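Long-range contacts in importin subunit beta-1 (Saccharomyces cerevisiae, PDB 3ND2), which carries proteins into the nucleus together with importin alpha, the subunit that recognises the classical nuclear localization signal of the cargo: residues A[164-169]-A[209-214]; A[193-198]-A[237-242]; A[403-408]-A[440-445]; A[461-466]-A[504-509]. All coordinates share one frame; numbering follows the deposited sequence.

Contact 1: A[164-169]-A[209-214]; sequences ESADPQ and LIFIKN
With CG anti to its own carbonyl carbon (chi1 -52°), F211 reaches out so that the far end of its ring, CE1 and CZ, meets the backbone and the methyl of the 164-169 segment. The next residue back adds a second prong: I210 carries CG2 anti to its backbone N, and that methyl lies 3.4 Å from P168 O. The same CG2 sits above the middle of the F211 ring, 4.1 Å from its plane, so the two neighbouring side chains pack on each other where they meet the loop. D167 O comes in at the ring edge, in its plane, 3.6 Å from F211 CE1, where the slightly positive C-H rim faces the oxygen. The apolar share across the gap is small, A166 CB to F211 CZ at 4.1 Å. The loop is shaped from within: D167 OD1 uses its anti lone pair to accept from Q169 N at 3.1 Å, a nearly straight bond (165°). L173 of helix 172-175 also packs on both A166 and F211. An Asx turn just past the end of helix 149-165 thus rests on the residues following helix 195-208, a loop-to-loop contact between successive helical layers of the HEAT-repeat solenoid.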
loop_
_atom_site.group_PDB
_atom_site.type_symbol
_atom_site.label_atom_id
_atom_site.label_comp_id
_atom_site.label_asym_id
_atom_site.label_seq_id
_atom_site.Cartn_x
_atom_site.Cartn_y
_atom_site.Cartn_z
ATOM N N GLU A 164 -13.474 14.135 5.713
ATOM C CA GLU A 164 -12.249 13.328 5.781
ATOM C C GLU A 164 -12.258 12.333 6.939
ATOM O O GLU A 164 -12.133 11.129 6.719
ATOM C CB GLU A 164 -11.011 14.212 5.916
ATOM C CG GLU A 164 -10.663 15.040 4.706
ATOM C CD GLU A 164 -9.595 16.081 5.016
ATOM O OE1 GLU A 164 -9.616 17.172 4.394
ATOM O OE2 GLU A 164 -8.745 15.823 5.895
ATOM N N SER A 165 -12.406 12.842 8.162
ATOM C CA SER A 165 -12.263 12.020 9.373
ATOM C C SER A 165 -13.383 10.994 9.592
ATOM O O SER A 165 -13.155 9.946 10.206
ATOM C CB SER A 165 -12.054 12.896 10.621
ATOM O OG SER A 165 -13.138 13.769 10.858
ATOM N N ALA A 166 -14.575 11.283 9.075
ATOM C CA ALA A 166 -15.693 10.340 9.130
ATOM C C ALA A 166 -15.381 9.006 8.454
ATOM O O ALA A 166 -14.707 8.960 7.417
ATOM C CB ALA A 166 -16.915 10.948 8.505
ATOM N N ASP A 167 -15.869 7.926 9.059
ATOM C CA ASP A 167 -15.851 6.609 8.437
ATOM C C ASP A 167 -16.506 6.705 7.060
ATOM O O ASP A 167 -17.604 7.262 6.948
ATOM C CB ASP A 167 -16.612 5.613 9.309
ATOM C CG ASP A 167 -16.311 4.173 8.955
ATOM O OD1 ASP A 167 -16.602 3.743 7.814
ATOM O OD2 ASP A 167 -15.791 3.464 9.837
ATOM N N PRO A 168 -15.833 6.187 6.010
ATOM C CA PRO A 168 -16.306 6.316 4.621
ATOM C C PRO A 168 -17.656 5.651 4.342
ATOM O O PRO A 168 -18.289 5.944 3.326
ATOM C CB PRO A 168 -15.200 5.626 3.802
ATOM C CG PRO A 168 -13.999 5.598 4.699
ATOM C CD PRO A 168 -14.553 5.455 6.081
ATOM N N GLN A 169 -18.087 4.771 5.242
ATOM C CA GLN A 169 -19.344 4.043 5.094
ATOM C C GLN A 169 -20.400 4.543 6.092
ATOM O O GLN A 169 -21.463 3.929 6.242
ATOM C CB GLN A 169 -19.090 2.539 5.275
ATOM C CG GLN A 169 -20.172 1.612 4.708
ATOM C CD GLN A 169 -20.031 1.364 3.211
ATOM O OE1 GLN A 169 -18.933 1.114 2.706
ATOM N NE2 GLN A 169 -21.153 1.415 2.498
ATOM N N LEU A 209 -17.737 14.003 -1.471
ATOM C CA LEU A 209 -18.377 13.333 -2.612
ATOM C C LEU A 209 -19.032 11.986 -2.339
ATOM O O LEU A 209 -20.080 11.679 -2.898
ATOM C CB LEU A 209 -17.397 13.222 -3.783
ATOM C CG LEU A 209 -17.137 14.513 -4.562
ATOM C CD1 LEU A 209 -16.115 14.250 -5.654
ATOM C CD2 LEU A 209 -18.413 15.084 -5.161
ATOM N N ILE A 210 -18.411 11.199 -1.473
ATOM C CA ILE A 210 -18.907 9.884 -1.066
ATOM C C ILE A 210 -20.208 9.979 -0.275
ATOM O O ILE A 210 -21.048 9.079 -0.332
ATOM C CB ILE A 210 -17.812 9.147 -0.259
ATOM C CG1 ILE A 210 -16.884 8.404 -1.214
ATOM C CG2 ILE A 210 -18.404 8.173 0.771
ATOM C CD1 ILE A 210 -15.445 8.370 -0.758
ATOM N N PHE A 211 -20.380 11.083 0.445
ATOM C CA PHE A 211 -21.523 11.252 1.340
ATOM C C PHE A 211 -22.717 11.919 0.648
ATOM O O PHE A 211 -23.817 11.932 1.190
ATOM C CB PHE A 211 -21.102 12.006 2.619
ATOM C CG PHE A 211 -19.901 11.406 3.298
ATOM C CD1 PHE A 211 -20.008 10.212 4.015
ATOM C CD2 PHE A 211 -18.649 12.013 3.203
ATOM C CE1 PHE A 211 -18.889 9.636 4.634
ATOM C CE2 PHE A 211 -17.530 11.443 3.818
ATOM C CZ PHE A 211 -17.652 10.252 4.530
ATOM N N ILE A 212 -22.494 12.443 -0.559
ATOM C CA ILE A 212 -23.535 13.158 -1.318
ATOM C C ILE A 212 -24.178 12.349 -2.468
ATOM O O ILE A 212 -24.716 12.928 -3.420
ATOM C CB ILE A 212 -23.039 14.561 -1.829
ATOM C CG1 ILE A 212 -22.014 14.419 -2.962
ATOM C CG2 ILE A 212 -22.505 15.414 -0.671
ATOM C CD1 ILE A 212 -21.850 15.659 -3.809
ATOM N N LYS A 213 -24.144 11.019 -2.368
ATOM C CA LYS A 213 -24.692 10.131 -3.412
ATOM C C LYS A 213 -26.203 10.281 -3.640
ATOM O O LYS A 213 -26.688 10.048 -4.747
ATOM C CB LYS A 213 -24.349 8.665 -3.117
ATOM C CG LYS A 213 -24.519 8.281 -1.653
ATOM C CD LYS A 213 -24.215 6.810 -1.384
ATOM C CE LYS A 213 -24.400 6.499 0.110
ATOM N NZ LYS A 213 -24.649 5.049 0.354
ATOM N N ASN A 214 -26.936 10.657 -2.594
ATOM C CA ASN A 214 -28.380 10.880 -2.691
ATOM C C ASN A 214 -28.763 12.128 -3.477
ATOM O O ASN A 214 -29.783 12.134 -4.166
ATOM C CB ASN A 214 -29.010 10.923 -1.304
ATOM C CG ASN A 214 -29.074 9.564 -0.672
ATOM O OD1 ASN A 214 -29.347 8.568 -1.348
ATOM N ND2 ASN A 214 -28.816 9.502 0.626
#

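Contact 2: A[193-198]-A[237-242]; sequences TSKAVR and DIEVQA
V240 CG1 lies over one face of the R198 guanidinium, and the D237 carboxylate is met by K195 NZ from above its plane, 46° out of it. That ammonium stands 3.1 Å from D237 OD2, a hydrogen-bonded salt bridge. The lysine chain crosses the aspartate side chain at about a right angle, and its methylenes rest on the other oxygen, with K195 CD 3.4 Å from D237 OD1. A bend at chi3 (-135°) carries NZ round to OD2. E239 adds negative charge nearby, its OE1 4.0 Å from K195 NZ, too far for a salt bridge. Deeper in, V240 CG2 packs 4.1 Å from R198 CB and 3.9 Å from K195 O. The polar end of R198 is engaged elsewhere: NH2 donates to A188 O, a bond consistent with the guanidinium lying flat beside the valine. D237 also serves its own helix: OD1 accepts a weak bond from V240 N (3.4 Å), capping the first turn. Replacing D237 by an alanine removes the carboxylate, and K195 would probably lose its salt-bridge mate and the first turn of helix 238-255 its side-chain cap. S194 holds the equivalent N-cap position before helix 195-208, bonding weakly to A196 N. Two N-capped helix starts side by side, one in HEAT repeat 5 and one in HEAT repeat 6, make this a junction between consecutive repeats of the solenoid.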
loop_
_atom_site.group_PDB
_atom_site.type_symbol
_atom_site.label_atom_id
_atom_site.label_comp_id
_atom_site.label_asym_id
_atom_site.label_seq_id
_atom_site.Cartn_x
_atom_site.Cartn_y
_atom_site.Cartn_z
ATOM N N THR A 193 -16.411 36.428 -4.092
ATOM C CA THR A 193 -15.235 37.310 -4.181
ATOM C C THR A 193 -13.896 36.651 -3.854
ATOM O O THR A 193 -12.874 36.980 -4.462
ATOM C CB THR A 193 -15.423 38.532 -3.219
ATOM O OG1 THR A 193 -16.329 39.467 -3.804
ATOM C CG2 THR A 193 -14.100 39.250 -2.906
ATOM N N SER A 194 -13.892 35.739 -2.888
ATOM C CA SER A 194 -12.635 35.217 -2.359
ATOM C C SER A 194 -12.149 33.940 -3.047
ATOM O O SER A 194 -12.885 32.957 -3.156
ATOM C CB SER A 194 -12.753 34.998 -0.853
ATOM O OG SER A 194 -11.478 34.804 -0.278
ATOM N N LYS A 195 -10.897 33.963 -3.498
ATOM C CA LYS A 195 -10.259 32.771 -4.032
ATOM C C LYS A 195 -10.029 31.738 -2.920
ATOM O O LYS A 195 -10.065 30.525 -3.172
ATOM C CB LYS A 195 -8.943 33.123 -4.746
ATOM C CG LYS A 195 -7.699 33.058 -3.870
ATOM C CD LYS A 195 -6.427 33.248 -4.679
ATOM C CE LYS A 195 -5.356 32.228 -4.280
ATOM N NZ LYS A 195 -4.154 32.293 -5.170
ATOM N N ALA A 196 -9.799 32.230 -1.701
ATOM C CA ALA A 196 -9.587 31.386 -0.520
ATOM C C ALA A 196 -10.850 30.624 -0.118
ATOM O O ALA A 196 -10.764 29.466 0.293
ATOM C CB ALA A 196 -9.078 32.222 0.645
ATOM N N VAL A 197 -12.009 31.268 -0.241
ATOM C CA VAL A 197 -13.296 30.640 0.063
ATOM C C VAL A 197 -13.662 29.601 -0.995
ATOM O O VAL A 197 -14.084 28.494 -0.658
ATOM C CB VAL A 197 -14.443 31.693 0.229
ATOM C CG1 VAL A 197 -15.815 31.028 0.202
ATOM C CG2 VAL A 197 -14.269 32.490 1.519
ATOM N N ARG A 198 -13.497 29.957 -2.269
ATOM C CA ARG A 198 -13.730 29.023 -3.381
ATOM C C ARG A 198 -12.853 27.769 -3.301
ATOM O O ARG A 198 -13.357 26.659 -3.449
ATOM C CB ARG A 198 -13.550 29.709 -4.746
ATOM C CG ARG A 198 -14.589 30.777 -5.055
ATOM C CD ARG A 198 -14.603 31.111 -6.534
ATOM N NE ARG A 198 -15.616 30.347 -7.265
ATOM C CZ ARG A 198 -15.775 30.369 -8.588
ATOM N NH1 ARG A 198 -14.972 31.103 -9.354
ATOM N NH2 ARG A 198 -16.738 29.645 -9.152
ATOM N N ASP A 237 -8.253 32.777 -10.952
ATOM C CA ASP A 237 -7.234 32.166 -10.101
ATOM C C ASP A 237 -6.967 30.744 -10.555
ATOM O O ASP A 237 -7.886 29.930 -10.675
ATOM C CB ASP A 237 -7.575 32.190 -8.607
ATOM C CG ASP A 237 -6.481 31.527 -7.757
ATOM O OD1 ASP A 237 -6.815 30.693 -6.889
ATOM O OD2 ASP A 237 -5.277 31.812 -7.977
ATOM N N ILE A 238 -5.695 30.460 -10.796
ATOM C CA ILE A 238 -5.290 29.187 -11.371
ATOM C C ILE A 238 -5.304 28.019 -10.373
ATOM O O ILE A 238 -5.424 26.865 -10.776
ATOM C CB ILE A 238 -3.973 29.334 -12.148
ATOM C CG1 ILE A 238 -4.085 28.600 -13.477
ATOM C CG2 ILE A 238 -2.775 28.902 -11.326
ATOM C CD1 ILE A 238 -3.667 29.440 -14.658
ATOM N N GLU A 239 -5.222 28.329 -9.080
ATOM C CA GLU A 239 -5.453 27.345 -8.024
ATOM C C GLU A 239 -6.909 26.880 -7.935
ATOM O O GLU A 239 -7.173 25.732 -7.576
ATOM C CB GLU A 239 -5.034 27.898 -6.662
ATOM C CG GLU A 239 -3.772 27.285 -6.108
ATOM C CD GLU A 239 -2.623 28.268 -6.016
ATOM O OE1 GLU A 239 -2.316 28.699 -4.877
ATOM O OE2 GLU A 239 -2.024 28.601 -7.067
ATOM N N VAL A 240 -7.846 27.780 -8.238
ATOM C CA VAL A 240 -9.269 27.457 -8.247
ATOM C C VAL A 240 -9.572 26.572 -9.455
ATOM O O VAL A 240 -10.332 25.614 -9.355
ATOM C CB VAL A 240 -10.152 28.748 -8.208
ATOM C CG1 VAL A 240 -11.635 28.450 -8.480
ATOM C CG2 VAL A 240 -10.000 29.435 -6.866
ATOM N N GLN A 241 -8.954 26.895 -10.584
ATOM C CA GLN A 241 -9.043 26.087 -11.794
ATOM C C GLN A 241 -8.649 24.616 -11.568
ATOM O O GLN A 241 -9.391 23.709 -11.949
ATOM C CB GLN A 241 -8.122 26.656 -12.864
ATOM C CG GLN A 241 -8.506 27.980 -13.465
ATOM C CD GLN A 241 -7.627 28.297 -14.673
ATOM O OE1 GLN A 241 -7.374 27.433 -15.515
ATOM N NE2 GLN A 241 -7.145 29.531 -14.751
ATOM N N ALA A 242 -7.478 24.390 -10.972
ATOM C CA ALA A 242 -6.982 23.028 -10.718
ATOM C C ALA A 242 -7.898 22.256 -9.764
ATOM O O ALA A 242 -8.194 21.080 -9.992
ATOM C CB ALA A 242 -5.544 23.055 -10.191
#

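Contact 3: A[403-408]-A[440-445]; sequences VQRTYY and DSVAES
R405 meets V442 at its root and again at its tip. R405 CB lies 4.0 Å from V442 CG2; the chain then runs outward, extended through chi2 and bent at chi3 (-77°), which brings the edge of the guanidinium back beside the same valine. R405 NE bonds to P400 O. At the end, NH1 comes within 3.4 Å of V442 CG2, the methyl lying at the guanidinium edge near its plane. The same nitrogen makes a weak hydrogen bond to S441 O, also 3.4 Å long and well bent (132°). The other valine methyl, CG1, turns to T406 and stands 3.7 Å from its OG1. That hydroxyl bonds to K402 O in its own helix, so toward V442 it serves as a packing surface. T406 CG2, which stands anti to the backbone N, touches S445 CB at 3.8 Å, and here the two backbones come closest. S445 OG folds back toward V442 O; the 2.5 Å between them is unusually short and doubtful in length, but consistent with a turn after helix 425-441. The first helix of HEAT repeat 10 meets the end of the second and the residues just after it mainly by van der Waals contact; between the segments the polar link, R405 to S441 O, is weak, the K402–E444 salt bridge adds a charged tie beside it, and the hydroxyls of T406 and S445 go to local backbone oxygens.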
loop_
_atom_site.group_PDB
_atom_site.type_symbol
_atom_site.label_atom_id
_atom_site.label_comp_id
_atom_site.label_asym_id
_atom_site.label_seq_id
_atom_site.Cartn_x
_atom_site.Cartn_y
_atom_site.Cartn_z
ATOM N N VAL A 403 0.663 -9.674 -31.650
ATOM C CA VAL A 403 1.162 -9.647 -33.027
ATOM C C VAL A 403 1.641 -8.249 -33.416
ATOM O O VAL A 403 2.698 -8.113 -34.026
ATOM C CB VAL A 403 0.121 -10.212 -34.022
ATOM C CG1 VAL A 403 0.389 -9.747 -35.445
ATOM C CG2 VAL A 403 0.104 -11.728 -33.950
ATOM N N GLN A 404 0.885 -7.219 -33.034
ATOM C CA GLN A 404 1.285 -5.825 -33.264
ATOM C C GLN A 404 2.541 -5.426 -32.470
ATOM O O GLN A 404 3.494 -4.887 -33.034
ATOM C CB GLN A 404 0.147 -4.868 -32.921
ATOM C CG GLN A 404 -1.185 -5.162 -33.617
ATOM C CD GLN A 404 -1.183 -4.876 -35.111
ATOM O OE1 GLN A 404 -0.410 -4.048 -35.606
ATOM N NE2 GLN A 404 -2.058 -5.572 -35.840
ATOM N N ARG A 405 2.541 -5.691 -31.162
ATOM C CA ARG A 405 3.672 -5.319 -30.309
ATOM C C ARG A 405 4.981 -5.988 -30.739
ATOM O O ARG A 405 6.015 -5.321 -30.805
ATOM C CB ARG A 405 3.356 -5.554 -28.824
ATOM C CG ARG A 405 2.287 -4.593 -28.292
ATOM C CD ARG A 405 1.955 -4.821 -26.826
ATOM N NE ARG A 405 1.087 -5.979 -26.599
ATOM C CZ ARG A 405 1.469 -7.112 -26.007
ATOM N NH1 ARG A 405 2.711 -7.261 -25.577
ATOM N NH2 ARG A 405 0.607 -8.105 -25.845
ATOM N N THR A 406 4.922 -7.283 -31.048
ATOM C CA THR A 406 6.083 -8.045 -31.538
ATOM C C THR A 406 6.630 -7.488 -32.861
ATOM O O THR A 406 7.839 -7.388 -33.042
ATOM C CB THR A 406 5.732 -9.553 -31.715
ATOM O OG1 THR A 406 5.350 -10.108 -30.453
ATOM C CG2 THR A 406 6.898 -10.348 -32.268
ATOM N N TYR A 407 5.735 -7.137 -33.782
ATOM C CA TYR A 407 6.140 -6.521 -35.033
ATOM C C TYR A 407 6.842 -5.172 -34.822
ATOM O O TYR A 407 7.932 -4.947 -35.366
ATOM C CB TYR A 407 4.952 -6.355 -35.982
ATOM C CG TYR A 407 5.351 -5.674 -37.269
ATOM C CD1 TYR A 407 5.912 -6.405 -38.329
ATOM C CD2 TYR A 407 5.207 -4.295 -37.419
ATOM C CE1 TYR A 407 6.297 -5.776 -39.502
ATOM C CE2 TYR A 407 5.590 -3.661 -38.591
ATOM C CZ TYR A 407 6.125 -4.404 -39.626
ATOM O OH TYR A 407 6.496 -3.757 -40.780
ATOM N N TYR A 408 6.230 -4.281 -34.044
ATOM C CA TYR A 408 6.815 -2.962 -33.833
ATOM C C TYR A 408 8.084 -2.967 -32.961
ATOM O O TYR A 408 8.977 -2.153 -33.184
ATOM C CB TYR A 408 5.760 -1.910 -33.434
ATOM C CG TYR A 408 4.801 -1.613 -34.587
ATOM C CD1 TYR A 408 5.271 -0.979 -35.751
ATOM C CD2 TYR A 408 3.450 -2.007 -34.543
ATOM C CE1 TYR A 408 4.449 -0.730 -36.827
ATOM C CE2 TYR A 408 2.593 -1.748 -35.631
ATOM C CZ TYR A 408 3.114 -1.108 -36.774
ATOM O OH TYR A 408 2.332 -0.825 -37.873
ATOM N N ASP A 440 9.599 -6.768 -20.188
ATOM C CA ASP A 440 8.578 -7.147 -19.220
ATOM C C ASP A 440 7.271 -7.555 -19.888
ATOM O O ASP A 440 6.596 -8.481 -19.430
ATOM C CB ASP A 440 8.314 -6.000 -18.248
ATOM C CG ASP A 440 7.793 -6.476 -16.910
ATOM O OD1 ASP A 440 8.466 -7.320 -16.265
ATOM O OD2 ASP A 440 6.719 -5.992 -16.490
ATOM N N SER A 441 6.914 -6.869 -20.968
ATOM C CA SER A 441 5.616 -7.106 -21.603
ATOM C C SER A 441 5.680 -7.919 -22.894
ATOM O O SER A 441 4.738 -8.645 -23.202
ATOM C CB SER A 441 4.862 -5.790 -21.819
ATOM O OG SER A 441 4.629 -5.125 -20.590
ATOM N N VAL A 442 6.773 -7.800 -23.646
ATOM C CA VAL A 442 6.932 -8.567 -24.892
ATOM C C VAL A 442 8.319 -9.215 -24.951
ATOM O O VAL A 442 9.139 -8.883 -25.810
ATOM C CB VAL A 442 6.673 -7.706 -26.180
ATOM C CG1 VAL A 442 5.876 -8.502 -27.198
ATOM C CG2 VAL A 442 5.939 -6.410 -25.861
ATOM N N ALA A 443 8.577 -10.136 -24.022
ATOM C CA ALA A 443 9.876 -10.822 -23.920
ATOM C C ALA A 443 10.138 -11.798 -25.063
ATOM O O ALA A 443 11.289 -12.031 -25.424
ATOM C CB ALA A 443 9.996 -11.544 -22.584
ATOM N N GLU A 444 9.069 -12.366 -25.618
ATOM C CA GLU A 444 9.163 -13.314 -26.738
ATOM C C GLU A 444 9.691 -12.641 -28.017
ATOM O O GLU A 444 10.313 -13.299 -28.859
ATOM C CB GLU A 444 7.804 -13.978 -27.033
ATOM C CG GLU A 444 6.958 -14.350 -25.811
ATOM C CD GLU A 444 6.023 -13.221 -25.356
ATOM O OE1 GLU A 444 5.347 -12.604 -26.215
ATOM O OE2 GLU A 444 5.956 -12.963 -24.131
ATOM N N SER A 445 9.435 -11.336 -28.146
ATOM C CA SER A 445 9.862 -10.544 -29.305
ATOM C C SER A 445 11.369 -10.256 -29.334
ATOM O O SER A 445 11.901 -9.844 -30.370
ATOM C CB SER A 445 9.059 -9.236 -29.407
ATOM O OG SER A 445 9.244 -8.407 -28.273
#

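Contact 4: A[461-466]-A[504-509]; sequences IGLQDH and IGAANR
R509 NH2 donates to D465 O over 3.3 Å, nearly straight at 160°, with the nitrogen in the carbonyl plane and the oxygen close to the guanidinium plane. L463 O also lies in the guanidinium plane, out beyond R509 NH1 and 3.3 Å from it. Beneath this polar layer, L463 CD2 touches A506 CB at 4.0 Å. R509 gets there by a folded route: CG sits between the backbone N and the carbonyl carbon (chi1 43°), and bends at chi2 and chi3 bring the head round to the loop. A shell further out, a type I turn from G462 to D465 presents both carbonyls, and D465 OD1 accepts from H466 N at 2.7 Å, steadying the peptide whose oxygen R509 holds. D465 OD2 is salt-bridged to K428, while H466 bonds to E341 and caps helix 467-484 through K468 N. A leucine in place of R509 would probably leave D465 O without this donor and the turn less firmly tied to the end of helix 496-507. The one clear bond across the contact runs from a charged guanidinium to a neutral backbone oxygen, so this part of the join between HEAT repeats 11 and 12 probably relies on the turn that presents the carbonyl.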
loop_
_atom_site.group_PDB
_atom_site.type_symbol
_atom_site.label_atom_id
_atom_site.label_comp_id
_atom_site.label_asym_id
_atom_site.label_seq_id
_atom_site.Cartn_x
_atom_site.Cartn_y
_atom_site.Cartn_z
ATOM N N ILE A 461 26.112 -0.971 -20.870
ATOM C CA ILE A 461 26.492 0.428 -21.083
ATOM C C ILE A 461 25.820 1.353 -20.050
ATOM O O ILE A 461 26.500 2.156 -19.412
ATOM C CB ILE A 461 26.155 0.957 -22.511
ATOM C CG1 ILE A 461 26.604 0.004 -23.632
ATOM C CG2 ILE A 461 26.724 2.361 -22.711
ATOM C CD1 ILE A 461 28.100 -0.203 -23.757
ATOM N N GLY A 462 24.501 1.233 -19.891
ATOM C CA GLY A 462 23.744 2.042 -18.926
ATOM C C GLY A 462 24.090 1.911 -17.445
ATOM O O GLY A 462 23.982 2.871 -16.695
ATOM N N LEU A 463 24.487 0.721 -17.017
ATOM C CA LEU A 463 24.994 0.502 -15.652
ATOM C C LEU A 463 26.286 1.260 -15.338
ATOM O O LEU A 463 26.654 1.422 -14.173
ATOM C CB LEU A 463 25.237 -0.986 -15.410
ATOM C CG LEU A 463 24.053 -1.895 -15.083
ATOM C CD1 LEU A 463 24.581 -3.306 -14.854
ATOM C CD2 LEU A 463 23.253 -1.404 -13.871
ATOM N N GLN A 464 26.976 1.710 -16.379
ATOM C CA GLN A 464 28.245 2.416 -16.233
ATOM C C GLN A 464 28.057 3.912 -16.457
ATOM O O GLN A 464 29.012 4.692 -16.361
ATOM C CB GLN A 464 29.269 1.859 -17.219
ATOM C CG GLN A 464 29.828 0.515 -16.819
ATOM C CD GLN A 464 30.997 0.097 -17.684
ATOM O OE1 GLN A 464 30.830 -0.274 -18.842
ATOM N NE2 GLN A 464 32.186 0.162 -17.127
ATOM N N ASP A 465 26.814 4.289 -16.744
ATOM C CA ASP A 465 26.433 5.660 -17.030
ATOM C C ASP A 465 25.989 6.367 -15.744
ATOM O O ASP A 465 26.255 5.891 -14.640
ATOM C CB ASP A 465 25.296 5.640 -18.052
ATOM C CG ASP A 465 25.301 6.847 -18.964
ATOM O OD1 ASP A 465 24.917 7.953 -18.524
ATOM O OD2 ASP A 465 25.667 6.680 -20.139
ATOM N N HIS A 466 25.307 7.498 -15.894
ATOM C CA HIS A 466 24.798 8.294 -14.778
ATOM C C HIS A 466 23.875 7.432 -13.914
ATOM O O HIS A 466 23.192 6.555 -14.448
ATOM C CB HIS A 466 24.056 9.507 -15.353
ATOM C CG HIS A 466 23.587 10.496 -14.330
ATOM N ND1 HIS A 466 22.378 10.375 -13.676
ATOM C CD2 HIS A 466 24.144 11.643 -13.877
ATOM C CE1 HIS A 466 22.224 11.392 -12.845
ATOM N NE2 HIS A 466 23.281 12.177 -12.951
ATOM N N ILE A 504 27.735 -6.032 -10.235
ATOM C CA ILE A 504 28.740 -5.935 -9.160
ATOM C C ILE A 504 29.527 -4.622 -9.249
ATOM O O ILE A 504 29.716 -3.943 -8.237
ATOM C CB ILE A 504 29.696 -7.151 -9.139
ATOM C CG1 ILE A 504 28.993 -8.366 -8.539
ATOM C CG2 ILE A 504 30.980 -6.833 -8.348
ATOM C CD1 ILE A 504 29.799 -9.681 -8.638
ATOM N N GLY A 505 29.976 -4.276 -10.453
ATOM C CA GLY A 505 30.510 -2.941 -10.737
ATOM C C GLY A 505 29.584 -1.825 -10.274
ATOM O O GLY A 505 30.026 -0.897 -9.608
ATOM N N ALA A 506 28.295 -1.923 -10.615
ATOM C CA ALA A 506 27.282 -0.927 -10.223
ATOM C C ALA A 506 26.980 -0.896 -8.723
ATOM O O ALA A 506 26.746 0.164 -8.156
ATOM C CB ALA A 506 26.014 -1.147 -11.001
ATOM N N ALA A 507 26.969 -2.058 -8.080
ATOM C CA ALA A 507 26.738 -2.137 -6.635
ATOM C C ALA A 507 27.906 -1.521 -5.867
ATOM O O ALA A 507 27.775 -1.193 -4.683
ATOM C CB ALA A 507 26.510 -3.582 -6.205
ATOM N N ASN A 508 29.033 -1.363 -6.569
ATOM C CA ASN A 508 30.287 -0.826 -6.033
ATOM C C ASN A 508 30.476 0.683 -6.150
ATOM O O ASN A 508 31.553 1.180 -5.815
ATOM C CB ASN A 508 31.490 -1.482 -6.741
ATOM C CG ASN A 508 32.122 -2.595 -5.936
ATOM O OD1 ASN A 508 31.854 -2.756 -4.747
ATOM N ND2 ASN A 508 32.982 -3.368 -6.586
ATOM N N ARG A 509 29.488 1.418 -6.652
ATOM C CA ARG A 509 29.662 2.873 -6.756
ATOM C C ARG A 509 29.784 3.520 -5.388
ATOM O O ARG A 509 29.491 2.885 -4.375
ATOM C CB ARG A 509 28.629 3.577 -7.665
ATOM C CG ARG A 509 27.170 3.169 -7.553
ATOM C CD ARG A 509 26.495 3.213 -8.955
ATOM N NE ARG A 509 26.603 4.523 -9.610
ATOM C CZ ARG A 509 26.603 4.735 -10.931
ATOM N NH1 ARG A 509 26.509 3.734 -11.805
ATOM N NH2 ARG A 509 26.711 5.977 -11.384
#

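How the contacts relate
Contact 1 is the surface member of the set; contacts 2, 3 and 4 are each partly buried, none fully core. Contacts 1 and 2 interleave along the chain: helix 195-208 begins in contact 2 and leads toward the 209-214 segment of contact 1, their centres 24 Å apart. Contacts 3 and 4 follow in series, joined by the succession of helices 425-441 and 452-462, with centres 28 Å apart. Contacts 1 and 4 sit on opposite sides of the chain's centre. Contact 2, between helix starts, alone has a salt bridge across it; contact 3 (helix start against helix end) and contact 4 (two helix ends) set arginines against carbonyl oxygens, and contact 1 relies on an aromatic edge and methyls.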